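Initiator protein NS1 (Human bocavirus, PDB 4KW3) probably nicks one DNA strand at the viral replication origin to initiate rolling-circle replication, this chain being its N-terminal origin-recognition and nickase domain. Local coordinates at residues T17-F22 / N113-I118; A81-T86 / I103-E108. All coordinates share one frame; numbering follows the deposited sequence.

Overall arrangement
Both contacts are buried and share one sheet, in which the strands carrying 113-118 and 103-108 are antiparallel neighbours. Contact 1 joins strands 15-21 and 114-122 edge to edge within that sheet, through regular backbone hydrogen bonds; contact 2 lays helix 74-94 on strand 101-109, with side-chain packing and no hydrogen bond across it. Their centres lie about 9 Å apart. I118 of contact 1 packs on V82 and T86 of contact 2, so the apolar sides of the two meet under the helix. The polar face of contact 1 carries H115 and H117, and strand 103-108 supplies E108 beside them: together these are the predicted ligands of a divalent metal.

Contact 1. Residues T17-F22 / N113-I118; sequences TYVFKF and NLHCHI
The H115 imidazole has the carbonyl O of N113 over one face, 3.9 Å above the ring plane and offset toward the rim. Its CG sits in the crowded position between backbone N and carbonyl carbon (chi1 54°), and the end of the ring leads away from strand 17-21 while CB stays near V19. The H117 ring has CG anti to the carbonyl carbon instead, and V19 CG2 comes alongside obliquely, 3.6 Å from H117 ND1. Two rings on the reverse of the sheet meet backbone at their edges: Y18 has I118 O near its plane, and F20 has C116 N near its plane.

Strands 17-21 and 114-118 run antiparallel, their axes inclined at 159°. Y18-I118 and F20-C116 are hydrogen-bonded pairs; Y18 N donates to I118 O at 2.9 Å, and I118 N donates back to Y18 O at 3.0 Å. F22 N adds a bond to L114 O, nearly along the C=O axis at 173°. The non-hydrogen-bonded pairs V19-H117 and K21-H115 put both histidines on one face, where V19 CG1 lies 4.0 Å from H115 CB. On the other, I118 CD1 rests between Y18 CB (4.1 Å) and F20 CB (4.2 Å), while helix 134-149 packs on the Y18 and F20 side chains.

H115, C116 and H117 form the predicted RCR-2 motif, the His-hydrophobe-His signature of HUH endonucleases. The extended backbone turns both imidazoles to one face, H115 beside E108 and H117 beside Y211, the predicted nuclease active-site tyrosine, while C116 points into the apolar layer; this is consistent with paired amides fixing a strand that presents two histidines to a divalent cation.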
# COMPACT_ATOMS: atom_id res chain seq x y z
N THR A 17 -1.57 -13.23 -2.24
CA THR A 17 -1.53 -12.02 -1.43
C THR A 17 -0.19 -11.91 -0.70
O THR A 17 0.27 -12.87 -0.05
CB THR A 17 -2.72 -11.98 -0.45
OG1 THR A 17 -3.94 -12.03 -1.20
CG2 THR A 17 -2.70 -10.69 0.42
N TYR A 18 0.46 -10.75 -0.85
CA TYR A 18 1.73 -10.50 -0.17
C TYR A 18 1.63 -9.33 0.81
O TYR A 18 0.79 -8.43 0.66
CB TYR A 18 2.83 -10.18 -1.18
CG TYR A 18 3.14 -11.28 -2.18
CD1 TYR A 18 2.42 -11.40 -3.36
CD2 TYR A 18 4.18 -12.17 -1.96
CE1 TYR A 18 2.72 -12.38 -4.29
CE2 TYR A 18 4.48 -13.16 -2.86
CZ TYR A 18 3.74 -13.27 -4.03
OH TYR A 18 4.05 -14.28 -4.94
N VAL A 19 2.52 -9.34 1.80
CA VAL A 19 2.69 -8.18 2.65
C VAL A 19 4.12 -7.68 2.57
O VAL A 19 5.07 -8.41 2.87
CB VAL A 19 2.33 -8.45 4.13
CG1 VAL A 19 2.59 -7.18 4.96
CG2 VAL A 19 0.88 -8.84 4.25
N PHE A 20 4.25 -6.42 2.15
CA PHE A 20 5.53 -5.73 2.11
C PHE A 20 5.65 -4.84 3.34
O PHE A 20 4.73 -4.09 3.63
CB PHE A 20 5.62 -4.87 0.84
CG PHE A 20 6.71 -3.84 0.90
CD1 PHE A 20 8.02 -4.17 0.58
CD2 PHE A 20 6.43 -2.53 1.29
CE1 PHE A 20 9.03 -3.23 0.65
CE2 PHE A 20 7.44 -1.58 1.36
CZ PHE A 20 8.74 -1.93 1.03
N LYS A 21 6.75 -4.95 4.07
CA LYS A 21 7.05 -4.08 5.22
C LYS A 21 8.14 -3.09 4.82
O LYS A 21 9.21 -3.50 4.40
CB LYS A 21 7.57 -4.90 6.39
CG LYS A 21 6.60 -5.14 7.52
CD LYS A 21 7.34 -5.57 8.79
CE LYS A 21 7.86 -7.02 8.72
NZ LYS A 21 6.99 -8.02 9.44
N PHE A 22 7.88 -1.79 4.95
CA PHE A 22 8.94 -0.81 4.70
C PHE A 22 10.13 -1.02 5.69
O PHE A 22 9.97 -0.92 6.90
CB PHE A 22 8.39 0.61 4.81
CG PHE A 22 9.30 1.65 4.23
CD1 PHE A 22 10.31 2.20 4.99
CD2 PHE A 22 9.15 2.05 2.92
CE1 PHE A 22 11.16 3.14 4.44
CE2 PHE A 22 10.00 3.00 2.37
CZ PHE A 22 11.00 3.54 3.14
N ASN A 113 3.98 -1.43 11.93
CA ASN A 113 4.60 -1.40 10.60
C ASN A 113 3.93 -0.56 9.55
O ASN A 113 2.72 -0.46 9.48
CB ASN A 113 4.78 -2.81 10.06
CG ASN A 113 5.59 -3.67 11.01
OD1 ASN A 113 6.57 -3.21 11.60
ND2 ASN A 113 5.13 -4.89 11.23
N LEU A 114 4.77 0.05 8.72
CA LEU A 114 4.33 0.70 7.50
C LEU A 114 4.29 -0.36 6.39
O LEU A 114 5.33 -0.76 5.86
CB LEU A 114 5.30 1.83 7.14
CG LEU A 114 5.08 2.51 5.79
CD1 LEU A 114 3.69 3.11 5.74
CD2 LEU A 114 6.14 3.59 5.53
N HIS A 115 3.10 -0.83 6.03
CA HIS A 115 3.07 -1.92 5.06
C HIS A 115 2.15 -1.74 3.87
O HIS A 115 1.29 -0.88 3.85
CB HIS A 115 2.85 -3.28 5.75
CG HIS A 115 1.66 -3.34 6.64
ND1 HIS A 115 1.70 -3.93 7.88
CD2 HIS A 115 0.38 -2.93 6.45
CE1 HIS A 115 0.50 -3.84 8.44
NE2 HIS A 115 -0.32 -3.25 7.59
N CYS A 116 2.37 -2.56 2.85
CA CYS A 116 1.43 -2.66 1.76
C CYS A 116 0.94 -4.09 1.64
O CYS A 116 1.72 -5.04 1.76
CB CYS A 116 2.10 -2.28 0.46
SG CYS A 116 2.41 -0.56 0.32
N HIS A 117 -0.36 -4.24 1.39
CA HIS A 117 -0.91 -5.53 0.98
C HIS A 117 -1.04 -5.48 -0.53
O HIS A 117 -1.45 -4.44 -1.09
CB HIS A 117 -2.28 -5.76 1.59
CG HIS A 117 -2.25 -5.97 3.06
ND1 HIS A 117 -2.27 -7.23 3.63
CD2 HIS A 117 -2.20 -5.08 4.09
CE1 HIS A 117 -2.24 -7.11 4.95
NE2 HIS A 117 -2.19 -5.82 5.25
N ILE A 118 -0.63 -6.57 -1.17
CA ILE A 118 -0.74 -6.71 -2.62
C ILE A 118 -1.53 -7.98 -2.93
O ILE A 118 -1.14 -9.07 -2.54
CB ILE A 118 0.65 -6.86 -3.28
CG1 ILE A 118 1.56 -5.71 -2.87
CG2 ILE A 118 0.55 -6.99 -4.80
CD1 ILE A 118 2.62 -6.10 -1.89

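Contact 2. Residues A81-T86 / I103-E108; sequences AVYMAT and IIVQSE
V105 is the central bump, pushing its two methyls up into the underside of helix 81-86. CG1, anti to the backbone N, meets V82 CG1 at 3.8 Å as the two valines cross obliquely; CG2 fits against the helix backbone at Y83, 3.9 Å from Y83 CA, and lies at the edge of the tyrosine ring. I103, two residues earlier on the same face of the strand, fills the neighbouring hollow between Y83 and T86. Its two branches divide the work: CG2 reaches Y83 CD2 at 3.5 Å, obliquely to the ring, and CD1 meets T86 CG2 tip to tip at 3.6 Å. With CG anti to its backbone N (chi1 179°), Y83 brings its ring down beside I103.

T86 can offer its methyl because its hydroxyl turns back into the helix: T86 OG1 donates to V82 O at 2.9 Å, from above the carbonyl plane, and that oxygen also accepts T86 N.

The axes stand 8.5 Å apart at 152°, helix and strand running nearly antiparallel. This is helix-on-sheet packing in an alpha/beta HUH endonuclease domain, on a strand whose E108, salt-bridged to K215, is a predicted metal ligand.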
# COMPACT_ATOMS: atom_id res chain seq x y z
N ALA A 81 4.31 2.97 -5.95
CA ALA A 81 5.60 2.33 -6.15
C ALA A 81 5.44 0.81 -6.17
O ALA A 81 5.90 0.13 -7.11
CB ALA A 81 6.58 2.75 -5.06
N VAL A 82 4.78 0.29 -5.14
CA VAL A 82 4.52 -1.14 -5.03
C VAL A 82 3.70 -1.67 -6.22
O VAL A 82 4.03 -2.73 -6.78
CB VAL A 82 3.82 -1.47 -3.68
CG1 VAL A 82 3.36 -2.91 -3.65
CG2 VAL A 82 4.76 -1.20 -2.51
N TYR A 83 2.68 -0.92 -6.62
CA TYR A 83 1.88 -1.26 -7.80
C TYR A 83 2.76 -1.36 -9.07
O TYR A 83 2.70 -2.35 -9.82
CB TYR A 83 0.72 -0.28 -8.02
CG TYR A 83 -0.10 -0.62 -9.24
CD1 TYR A 83 0.25 -0.14 -10.49
CD2 TYR A 83 -1.21 -1.45 -9.14
CE1 TYR A 83 -0.47 -0.49 -11.62
CE2 TYR A 83 -1.93 -1.80 -10.26
CZ TYR A 83 -1.57 -1.31 -11.48
OH TYR A 83 -2.30 -1.66 -12.59
N MET A 84 3.53 -0.32 -9.35
CA MET A 84 4.47 -0.39 -10.46
C MET A 84 5.41 -1.62 -10.38
O MET A 84 5.61 -2.32 -11.38
CB MET A 84 5.29 0.91 -10.57
CG MET A 84 4.45 2.10 -11.10
SD MET A 84 5.41 3.61 -11.37
CE MET A 84 5.79 4.11 -9.69
N ALA A 85 5.96 -1.88 -9.19
CA ALA A 85 6.81 -3.04 -8.99
C ALA A 85 6.09 -4.36 -9.29
O ALA A 85 6.68 -5.27 -9.88
CB ALA A 85 7.40 -3.04 -7.59
N THR A 86 4.81 -4.43 -8.90
CA THR A 86 3.99 -5.62 -9.13
C THR A 86 3.77 -5.85 -10.62
O THR A 86 3.80 -6.99 -11.11
CB THR A 86 2.60 -5.51 -8.45
OG1 THR A 86 2.74 -5.28 -7.04
CG2 THR A 86 1.79 -6.77 -8.66
N ILE A 103 -4.42 -6.51 -10.21
CA ILE A 103 -3.60 -6.10 -9.08
C ILE A 103 -4.35 -5.11 -8.18
O ILE A 103 -4.84 -4.08 -8.65
CB ILE A 103 -2.29 -5.42 -9.57
CG1 ILE A 103 -1.47 -6.39 -10.43
CG2 ILE A 103 -1.46 -4.90 -8.37
CD1 ILE A 103 -0.42 -5.72 -11.26
N ILE A 104 -4.43 -5.44 -6.90
CA ILE A 104 -4.85 -4.47 -5.89
C ILE A 104 -3.69 -4.23 -4.91
O ILE A 104 -3.01 -5.19 -4.50
CB ILE A 104 -6.08 -4.92 -5.12
CG1 ILE A 104 -7.28 -5.04 -6.08
CG2 ILE A 104 -6.36 -3.95 -3.94
CD1 ILE A 104 -8.48 -5.83 -5.51
N VAL A 105 -3.44 -2.96 -4.57
CA VAL A 105 -2.42 -2.60 -3.59
C VAL A 105 -3.04 -1.63 -2.60
O VAL A 105 -3.77 -0.71 -2.98
CB VAL A 105 -1.11 -2.00 -4.23
CG1 VAL A 105 -0.13 -1.52 -3.17
CG2 VAL A 105 -0.41 -2.99 -5.12
N GLN A 106 -2.77 -1.86 -1.32
CA GLN A 106 -3.20 -0.96 -0.27
C GLN A 106 -2.09 -0.75 0.76
O GLN A 106 -1.60 -1.70 1.38
CB GLN A 106 -4.45 -1.50 0.42
CG GLN A 106 -5.00 -0.62 1.53
CD GLN A 106 -6.43 -0.98 1.89
OE1 GLN A 106 -7.36 -0.82 1.09
NE2 GLN A 106 -6.61 -1.50 3.11
N SER A 107 -1.71 0.51 0.95
CA SER A 107 -0.73 0.89 1.97
C SER A 107 -1.43 1.21 3.29
O SER A 107 -2.56 1.68 3.31
CB SER A 107 0.08 2.09 1.48
OG SER A 107 -0.78 3.15 1.08
N GLU A 108 -0.75 0.94 4.40
CA GLU A 108 -1.33 1.13 5.72
C GLU A 108 -0.27 1.58 6.71
O GLU A 108 0.79 0.98 6.79
CB GLU A 108 -2.00 -0.15 6.21
CG GLU A 108 -2.21 -0.25 7.73
CD GLU A 108 -2.90 -1.55 8.15
OE1 GLU A 108 -3.31 -2.33 7.26
OE2 GLU A 108 -3.03 -1.80 9.37